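Local structure of mitotic checkpoint control protein kinase BUB1 (Drosophila melanogaster, 6JKK) at residues A[241-246]-A[301-307]. The protein is a spindle-checkpoint kinase of the kinetochore that phosphorylates CENP-E and whose kinase domain, the part described here, probably binds ATP. Residues are numbered along the deposited sequence.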
ATOM      1  N   ARG A 241      -6.679  21.953  -7.653  1.00 46.99           N
ATOM      2  CA  ARG A 241      -7.948  21.438  -7.147  1.00 42.55           C
ATOM      3  C   ARG A 241      -7.834  20.604  -5.869  1.00 41.50           C
ATOM      4  O   ARG A 241      -6.811  19.966  -5.615  1.00 37.02           O
ATOM      5  CB  ARG A 241      -8.702  20.668  -8.240  1.00 37.72           C
ATOM      6  CG  ARG A 241      -9.546  21.573  -9.136  1.00 46.67           C
ATOM      7  CD  ARG A 241     -10.495  20.773 -10.010  1.00 49.47           C
ATOM      8  NE  ARG A 241      -9.781  19.764 -10.781  1.00 50.40           N
ATOM      9  CZ  ARG A 241     -10.252  18.549 -11.035  1.00 51.53           C
ATOM     10  NH1 ARG A 241     -11.446  18.189 -10.583  1.00 46.78           N
ATOM     11  NH2 ARG A 241      -9.528  17.692 -11.742  1.00 51.10           N
ATOM     12  N   PRO A 242      -8.895  20.629  -5.049  1.00 40.97           N
ATOM     13  CA  PRO A 242      -8.952  19.835  -3.819  1.00 38.58           C
ATOM     14  C   PRO A 242      -9.004  18.334  -4.098  1.00 33.50           C
ATOM     15  O   PRO A 242      -9.473  17.927  -5.162  1.00 32.73           O
ATOM     16  CB  PRO A 242     -10.261  20.297  -3.172  1.00 39.21           C
ATOM     17  CG  PRO A 242     -11.080  20.823  -4.305  1.00 41.27           C
ATOM     18  CD  PRO A 242     -10.095  21.468  -5.216  1.00 41.12           C
ATOM     19  N   TRP A 243      -8.525  17.532  -3.151  1.00 29.06           N
ATOM     20  CA  TRP A 243      -8.519  16.078  -3.289  1.00 24.44           C
ATOM     21  C   TRP A 243      -8.680  15.413  -1.932  1.00 25.71           C
ATOM     22  O   TRP A 243      -8.335  15.991  -0.905  1.00 27.06           O
ATOM     23  CB  TRP A 243      -7.206  15.602  -3.913  1.00 28.51           C
ATOM     24  CG  TRP A 243      -6.002  16.108  -3.193  1.00 28.07           C
ATOM     25  CD1 TRP A 243      -5.294  17.239  -3.478  1.00 36.34           C
ATOM     26  CD2 TRP A 243      -5.358  15.506  -2.064  1.00 27.98           C
ATOM     27  NE1 TRP A 243      -4.249  17.378  -2.598  1.00 26.66           N
ATOM     28  CE2 TRP A 243      -4.267  16.324  -1.718  1.00 28.67           C
ATOM     29  CE3 TRP A 243      -5.600  14.353  -1.311  1.00 25.36           C
ATOM     30  CZ2 TRP A 243      -3.420  16.027  -0.651  1.00 29.02           C
ATOM     31  CZ3 TRP A 243      -4.760  14.058  -0.255  1.00 27.92           C
ATOM     32  CH2 TRP A 243      -3.683  14.887   0.063  1.00 28.96           C
ATOM     33  N   THR A 244      -9.210  14.195  -1.943  1.00 22.56           N
ATOM     34  CA  THR A 244      -9.157  13.311  -0.787  1.00 23.66           C
ATOM     35  C   THR A 244      -8.725  11.941  -1.289  1.00 21.01           C
ATOM     36  O   THR A 244      -7.539  11.698  -1.503  1.00 21.24           O
ATOM     37  CB  THR A 244     -10.518  13.205  -0.061  1.00 24.74           C
ATOM     38  OG1 THR A 244     -11.547  12.870  -1.004  1.00 24.42           O
ATOM     39  CG2 THR A 244     -10.867  14.518   0.630  1.00 27.27           C
ATOM     40  N   TYR A 245      -9.694  11.059  -1.513  1.00 21.70           N
ATOM     41  CA  TYR A 245      -9.402   9.679  -1.915  1.00 19.62           C
ATOM     42  C   TYR A 245      -8.760   9.557  -3.303  1.00 15.86           C
ATOM     43  O   TYR A 245      -8.144   8.533  -3.611  1.00 20.32           O
ATOM     44  CB  TYR A 245     -10.671   8.817  -1.824  1.00 16.64           C
ATOM     45  CG  TYR A 245     -11.282   8.802  -0.437  1.00 22.48           C
ATOM     46  CD1 TYR A 245     -10.837   7.909   0.533  1.00 20.78           C
ATOM     47  CD2 TYR A 245     -12.302   9.682  -0.097  1.00 25.91           C
ATOM     48  CE1 TYR A 245     -11.391   7.896   1.802  1.00 18.30           C
ATOM     49  CE2 TYR A 245     -12.859   9.677   1.164  1.00 29.77           C
ATOM     50  CZ  TYR A 245     -12.403   8.782   2.109  1.00 21.95           C
ATOM     51  OH  TYR A 245     -12.963   8.780   3.369  1.00 25.50           O
ATOM     52  N   GLN A 246      -8.887  10.595  -4.131  1.00 16.79           N
ATOM     53  CA  GLN A 246      -8.290  10.585  -5.472  1.00 17.12           C
ATOM     54  C   GLN A 246      -6.790  10.297  -5.434  1.00 21.36           C
ATOM     55  O   GLN A 246      -6.231   9.733  -6.387  1.00 22.63           O
ATOM     56  CB  GLN A 246      -8.523  11.919  -6.193  1.00 18.21           C
ATOM     57  CG  GLN A 246      -9.988  12.334  -6.354  1.00 25.95           C
ATOM     58  CD  GLN A 246     -10.483  13.192  -5.203  1.00 25.21           C
ATOM     59  OE1 GLN A 246     -10.216  12.900  -4.040  1.00 22.31           O
ATOM     60  NE2 GLN A 246     -11.202  14.264  -5.527  1.00 24.21           N
ATOM     61  N   ILE A 301     -11.588  12.295 -11.893  1.00 26.65           N
ATOM     62  CA  ILE A 301     -12.714  12.305 -10.961  1.00 24.21           C
ATOM     63  C   ILE A 301     -13.219  13.735 -10.775  1.00 26.33           C
ATOM     64  O   ILE A 301     -12.425  14.664 -10.602  1.00 26.69           O
ATOM     65  CB  ILE A 301     -12.300  11.673  -9.613  1.00 25.02           C
ATOM     66  CG1 ILE A 301     -11.844  10.232  -9.849  1.00 26.15           C
ATOM     67  CG2 ILE A 301     -13.443  11.708  -8.614  1.00 29.78           C
ATOM     68  CD1 ILE A 301     -10.942   9.667  -8.766  1.00 28.77           C
ATOM     69  N   ARG A 302     -14.538  13.905 -10.827  1.00 27.98           N
ATOM     70  CA  ARG A 302     -15.154  15.230 -10.879  1.00 30.43           C
ATOM     71  C   ARG A 302     -14.881  16.076  -9.635  1.00 39.43           C
ATOM     72  O   ARG A 302     -14.440  17.227  -9.733  1.00 34.31           O
ATOM     73  CB  ARG A 302     -16.663  15.090 -11.097  1.00 36.57           C
ATOM     74  CG  ARG A 302     -17.232  16.026 -12.141  1.00 43.88           C
ATOM     75  CD  ARG A 302     -18.620  15.583 -12.577  1.00 52.80           C
ATOM     76  NE  ARG A 302     -19.607  15.729 -11.512  1.00 60.56           N
ATOM     77  CZ  ARG A 302     -20.299  14.727 -10.982  1.00 63.09           C
ATOM     78  NH1 ARG A 302     -20.119  13.490 -11.427  1.00 64.43           N
ATOM     79  NH2 ARG A 302     -21.181  14.963 -10.017  1.00 58.98           N
ATOM     80  N   ASP A 303     -15.146  15.499  -8.468  1.00 30.45           N
ATOM     81  CA  ASP A 303     -14.991  16.215  -7.202  1.00 36.42           C
ATOM     82  C   ASP A 303     -14.768  15.233  -6.056  1.00 35.59           C
ATOM     83  O   ASP A 303     -14.765  14.021  -6.271  1.00 34.06           O
ATOM     84  CB  ASP A 303     -16.221  17.092  -6.930  1.00 34.14           C
ATOM     85  CG  ASP A 303     -17.530  16.325  -7.045  1.00 41.55           C
ATOM     86  OD1 ASP A 303     -17.626  15.212  -6.488  1.00 37.39           O
ATOM     87  OD2 ASP A 303     -18.461  16.835  -7.699  1.00 49.51           O
ATOM     88  N   CYS A 304     -14.598  15.754  -4.841  1.00 36.44           N
ATOM     89  CA  CYS A 304     -14.334  14.909  -3.673  1.00 39.58           C
ATOM     90  C   CYS A 304     -15.615  14.338  -3.081  1.00 39.58           C
ATOM     91  O   CYS A 304     -15.573  13.508  -2.173  1.00 38.53           O
ATOM     92  CB  CYS A 304     -13.594  15.695  -2.589  1.00 38.79           C
ATOM     93  SG  CYS A 304     -12.004  16.370  -3.097  1.00 33.67           S
ATOM     94  N   ARG A 305     -16.754  14.788  -3.589  1.00 35.10           N
ATOM     95  CA  ARG A 305     -18.033  14.360  -3.044  1.00 36.07           C
ATOM     96  C   ARG A 305     -18.346  12.910  -3.373  1.00 44.76           C
ATOM     97  O   ARG A 305     -18.898  12.187  -2.543  1.00 43.97           O
ATOM     98  CB  ARG A 305     -19.158  15.257  -3.548  1.00 36.78           C
ATOM     99  CG  ARG A 305     -19.073  16.674  -3.033  1.00 57.63           C
ATOM    100  CD  ARG A 305     -20.460  17.259  -2.859  1.00 66.53           C
ATOM    101  NE  ARG A 305     -20.516  18.218  -1.759  1.00 74.58           N
ATOM    102  CZ  ARG A 305     -20.513  19.540  -1.909  1.00 79.66           C
ATOM    103  NH1 ARG A 305     -20.461  20.078  -3.121  1.00 77.66           N
ATOM    104  NH2 ARG A 305     -20.571  20.326  -0.842  1.00 83.79           N
ATOM    105  N   THR A 306     -18.013  12.496  -4.595  1.00 46.18           N
ATOM    106  CA  THR A 306     -18.281  11.132  -5.045  1.00 47.80           C
ATOM    107  C   THR A 306     -17.072  10.522  -5.753  1.00 37.36           C
ATOM    108  O   THR A 306     -16.548  11.094  -6.711  1.00 35.16           O
ATOM    109  CB  THR A 306     -19.498  11.083  -5.997  1.00 55.12           C
ATOM    110  OG1 THR A 306     -19.172  11.746  -7.225  1.00 62.94           O
ATOM    111  CG2 THR A 306     -20.695  11.766  -5.373  1.00 34.52           C
ATOM    112  N   MET A 307     -16.631   9.363  -5.274  1.00 31.94           N
ATOM    113  CA  MET A 307     -15.548   8.629  -5.921  1.00 28.90           C
ATOM    114  C   MET A 307     -16.126   7.637  -6.929  1.00 29.18           C
ATOM    115  O   MET A 307     -17.289   7.255  -6.821  1.00 34.63           O
ATOM    116  CB  MET A 307     -14.709   7.891  -4.875  1.00 34.39           C
ATOM    117  CG  MET A 307     -13.953   8.812  -3.926  1.00 37.22           C
ATOM    118  SD  MET A 307     -12.766   9.848  -4.806  1.00 23.22           S
ATOM    119  CE  MET A 307     -13.472  11.465  -4.498  1.00 24.38           C
TER
HETATM  120  O   HOH W   1     -13.911  13.088   0.153  1.00 38.20           O
HETATM  121  O   HOH W   2     -11.334  15.428  -8.324  1.00 30.27           O
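Cys304 lays its side chain against the backbone of Pro242 to Thr244, with SG 3.5 Å from Trp243 CA and 3.6 Å from Pro242 O. Cys304 SG also accepts a nearly straight hydrogen bond from Gln246 NE2 (3.3 Å, N-H...S angle 171°). At the other end of the amide, Gln246 OE1 accepts from the backbone N of Thr244 at 2.7 Å, so the side chain of this first residue of helix 246-261 folds back on the loop leading into the helix while NE2 reaches across to the loop that precedes helix 310-322. Met307 covers the amide, its CE 3.5 Å from Gln246 CD, and its SD lies 3.8 Å from Tyr245 CB; Ile301 CD1 packs on Gln246 CG at 3.7 Å. Two waters add bridges: one joins Thr244 OG1 to Cys304 O, the other Gln246 NE2 to Ile301 O. The CA-to-CB bond of Trp243 points away, and its NE1 is hydrogen-bonded to Tyr225 O. The contact thus ties together two interhelical loops of the helical C-lobe of the kinase fold, away from the predicted ATP-binding lysine. Because sulfur is a weak acceptor, close packing around the well-bonded amide, supplemented by the water bridges, probably contributes most to joining the loops.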